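Local coordinates for transcriptional regulator (Streptococcus thermophilus LMD-9, PDB 5JUF), which probably activates transcription of competence genes as an RNPP-family quorum sensor, pairing a DNA-binding helix-turn-helix domain with a TPR-type domain that senses a signalling peptide, at residues R190-E195 against F226-D231. Numbering follows the deposited sequence.
Sequences RVLNQE and FLTVVD. With SO4 (sulfate ion), chain D.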
loop_
_atom_site.group_PDB
_atom_site.type_symbol
_atom_site.label_atom_id
_atom_site.label_comp_id
_atom_site.label_asym_id
_atom_site.label_seq_id
_atom_site.Cartn_x
_atom_site.Cartn_y
_atom_site.Cartn_z
ATOM N N ARG A 190 -9.819 -9.196 5.059
ATOM C CA ARG A 190 -8.590 -9.210 5.839
ATOM C C ARG A 190 -8.156 -7.793 6.202
ATOM O O ARG A 190 -7.694 -7.553 7.321
ATOM C CB ARG A 190 -7.508 -9.976 5.086
ATOM C CG ARG A 190 -7.799 -11.492 5.115
ATOM C CD ARG A 190 -6.903 -12.271 4.165
ATOM N NE ARG A 190 -7.412 -13.626 4.005
ATOM C CZ ARG A 190 -6.824 -14.565 3.278
ATOM N NH1 ARG A 190 -5.690 -14.299 2.644
ATOM N NH2 ARG A 190 -7.376 -15.773 3.186
ATOM N N VAL A 191 -8.344 -6.834 5.296
ATOM C CA VAL A 191 -8.006 -5.451 5.629
ATOM C C VAL A 191 -8.850 -4.960 6.803
ATOM O O VAL A 191 -8.350 -4.272 7.708
ATOM C CB VAL A 191 -8.158 -4.545 4.394
ATOM C CG1 VAL A 191 -8.141 -3.060 4.813
ATOM C CG2 VAL A 191 -7.035 -4.825 3.367
ATOM N N LEU A 192 -10.133 -5.328 6.822
ATOM C CA LEU A 192 -11.020 -4.921 7.910
ATOM C C LEU A 192 -10.644 -5.554 9.242
ATOM O O LEU A 192 -11.051 -5.045 10.293
ATOM C CB LEU A 192 -12.466 -5.279 7.557
ATOM C CG LEU A 192 -13.102 -4.455 6.435
ATOM C CD1 LEU A 192 -14.442 -5.061 6.017
ATOM C CD2 LEU A 192 -13.281 -2.998 6.910
ATOM N N ASN A 193 -9.889 -6.652 9.221
ATOM C CA ASN A 193 -9.482 -7.363 10.420
ATOM C C ASN A 193 -8.128 -6.910 10.964
ATOM O O ASN A 193 -7.701 -7.424 11.997
ATOM C CB ASN A 193 -9.420 -8.879 10.144
ATOM C CG ASN A 193 -10.786 -9.497 9.879
ATOM O OD1 ASN A 193 -11.813 -8.999 10.334
ATOM N ND2 ASN A 193 -10.794 -10.603 9.145
ATOM N N GLN A 194 -7.417 -6.015 10.275
ATOM C CA GLN A 194 -6.155 -5.509 10.807
ATOM C C GLN A 194 -6.388 -4.725 12.095
ATOM O O GLN A 194 -7.389 -4.006 12.243
ATOM C CB GLN A 194 -5.450 -4.625 9.775
ATOM C CG GLN A 194 -5.075 -5.351 8.476
ATOM C CD GLN A 194 -4.391 -6.675 8.739
ATOM O OE1 GLN A 194 -3.254 -6.718 9.217
ATOM N NE2 GLN A 194 -5.088 -7.770 8.447
ATOM N N GLU A 195 -5.472 -4.852 13.047
ATOM C CA GLU A 195 -5.677 -4.077 14.262
ATOM C C GLU A 195 -5.117 -2.670 14.097
ATOM O O GLU A 195 -4.187 -2.429 13.324
ATOM C CB GLU A 195 -5.073 -4.749 15.495
ATOM C CG GLU A 195 -3.787 -5.468 15.283
ATOM C CD GLU A 195 -3.420 -6.308 16.494
ATOM O OE1 GLU A 195 -2.329 -6.093 17.063
ATOM O OE2 GLU A 195 -4.234 -7.175 16.885
ATOM N N PHE A 226 -20.291 -2.521 4.094
ATOM C CA PHE A 226 -19.933 -1.121 3.852
ATOM C C PHE A 226 -19.889 -0.333 5.155
ATOM O O PHE A 226 -19.000 0.501 5.353
ATOM C CB PHE A 226 -20.914 -0.466 2.875
ATOM C CG PHE A 226 -20.462 0.880 2.360
ATOM C CD1 PHE A 226 -20.776 2.052 3.044
ATOM C CD2 PHE A 226 -19.720 0.974 1.187
ATOM C CE1 PHE A 226 -20.351 3.284 2.569
ATOM C CE2 PHE A 226 -19.296 2.205 0.704
ATOM C CZ PHE A 226 -19.613 3.364 1.399
ATOM N N LEU A 227 -20.848 -0.580 6.051
ATOM C CA LEU A 227 -20.828 0.097 7.342
ATOM C C LEU A 227 -19.643 -0.345 8.185
ATOM O O LEU A 227 -19.156 0.425 9.018
ATOM C CB LEU A 227 -22.140 -0.154 8.079
ATOM C CG LEU A 227 -23.334 0.518 7.397
ATOM C CD1 LEU A 227 -24.587 0.382 8.246
ATOM C CD2 LEU A 227 -23.015 1.981 7.101
ATOM N N THR A 228 -19.164 -1.572 7.975
ATOM C CA THR A 228 -17.932 -2.022 8.618
ATOM C C THR A 228 -16.734 -1.212 8.147
ATOM O O THR A 228 -15.871 -0.845 8.950
ATOM C CB THR A 228 -17.714 -3.509 8.333
ATOM O OG1 THR A 228 -18.884 -4.229 8.716
ATOM C CG2 THR A 228 -16.505 -4.045 9.098
ATOM N N VAL A 229 -16.660 -0.937 6.842
ATOM C CA VAL A 229 -15.611 -0.079 6.302
ATOM C C VAL A 229 -15.695 1.315 6.917
ATOM O O VAL A 229 -14.690 1.880 7.367
ATOM C CB VAL A 229 -15.721 -0.028 4.766
ATOM C CG1 VAL A 229 -14.701 0.930 4.174
ATOM C CG2 VAL A 229 -15.577 -1.439 4.175
ATOM N N VAL A 230 -16.900 1.894 6.941
ATOM C CA VAL A 230 -17.088 3.222 7.525
ATOM C C VAL A 230 -16.628 3.246 8.982
ATOM O O VAL A 230 -15.889 4.146 9.403
ATOM C CB VAL A 230 -18.558 3.658 7.396
ATOM C CG1 VAL A 230 -18.824 4.905 8.252
ATOM C CG2 VAL A 230 -18.908 3.912 5.931
ATOM N N ASP A 231 -17.076 2.267 9.777
ATOM C CA ASP A 231 -16.718 2.228 11.194
ATOM C C ASP A 231 -15.215 2.075 11.395
ATOM O O ASP A 231 -14.636 2.707 12.289
ATOM C CB ASP A 231 -17.460 1.093 11.902
ATOM C CG ASP A 231 -18.930 1.388 12.088
ATOM O OD1 ASP A 231 -19.312 2.583 12.066
ATOM O OD2 ASP A 231 -19.703 0.421 12.267
HETATM S S SO4 D . -9.952 -15.629 6.276
HETATM O O1 SO4 D . -11.226 -16.146 6.771
HETATM O O2 SO4 D . -9.855 -14.199 6.560
HETATM O O3 SO4 D . -8.857 -16.337 6.936
HETATM O O4 SO4 D . -9.873 -15.856 4.833
#
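L192 of helix 181-192 is the residue of 190-195 that makes this apolar contact, its forked end set against T228 and V229 in the first turn of helix 226-240. CD1 of L192 is nearest T228, meeting its methyl CG2 at 3.8 Å, and CD2 is nearest V229, resting on its CA, also at 3.8 Å, and reaching its methyl CG2 at 3.9 Å. The leucine lies oblique to T228 and at about a right angle to V229. The CB of T228 points toward segment 190-195, and with CG2 anti to the backbone N it is this methyl, not OG1, that meets the leucine; no hydrogen bond links the two segments.

After L192 the backbone turns, held by the carbonyl of R190. Its oxygen accepts from N193 N and from the Q194 amide, which approach from opposite faces of the carbonyl plane. The bond from Q194 NE2 to R190 O is 2.8 Å and practically straight (179°), with the acceptor in the amide plane of the glutamine, although the donor sits 46° out of the carbonyl plane. The extended R190 side chain takes no part in the apolar contact; its NH2 is hydrogen-bonded to O4 of a sulfate at 3.0 Å, at the guanidinium edge and in its plane, and NE adds a weak bond to the same oxygen. K189 also holds this ion, probably from the crystallisation liquor.

Within the all-helical TPR-type array, helix 200-219 lies in sequence between the two partners and packs on L192 through L210 and on V191 through L206 and I213. NZ of K232, farther along helix 226-240, is hydrogen-bonded to the carbonyl oxygens of L192 and Q194, a polar link beside the apolar one, and helix 246-260 packs against L227 and V230.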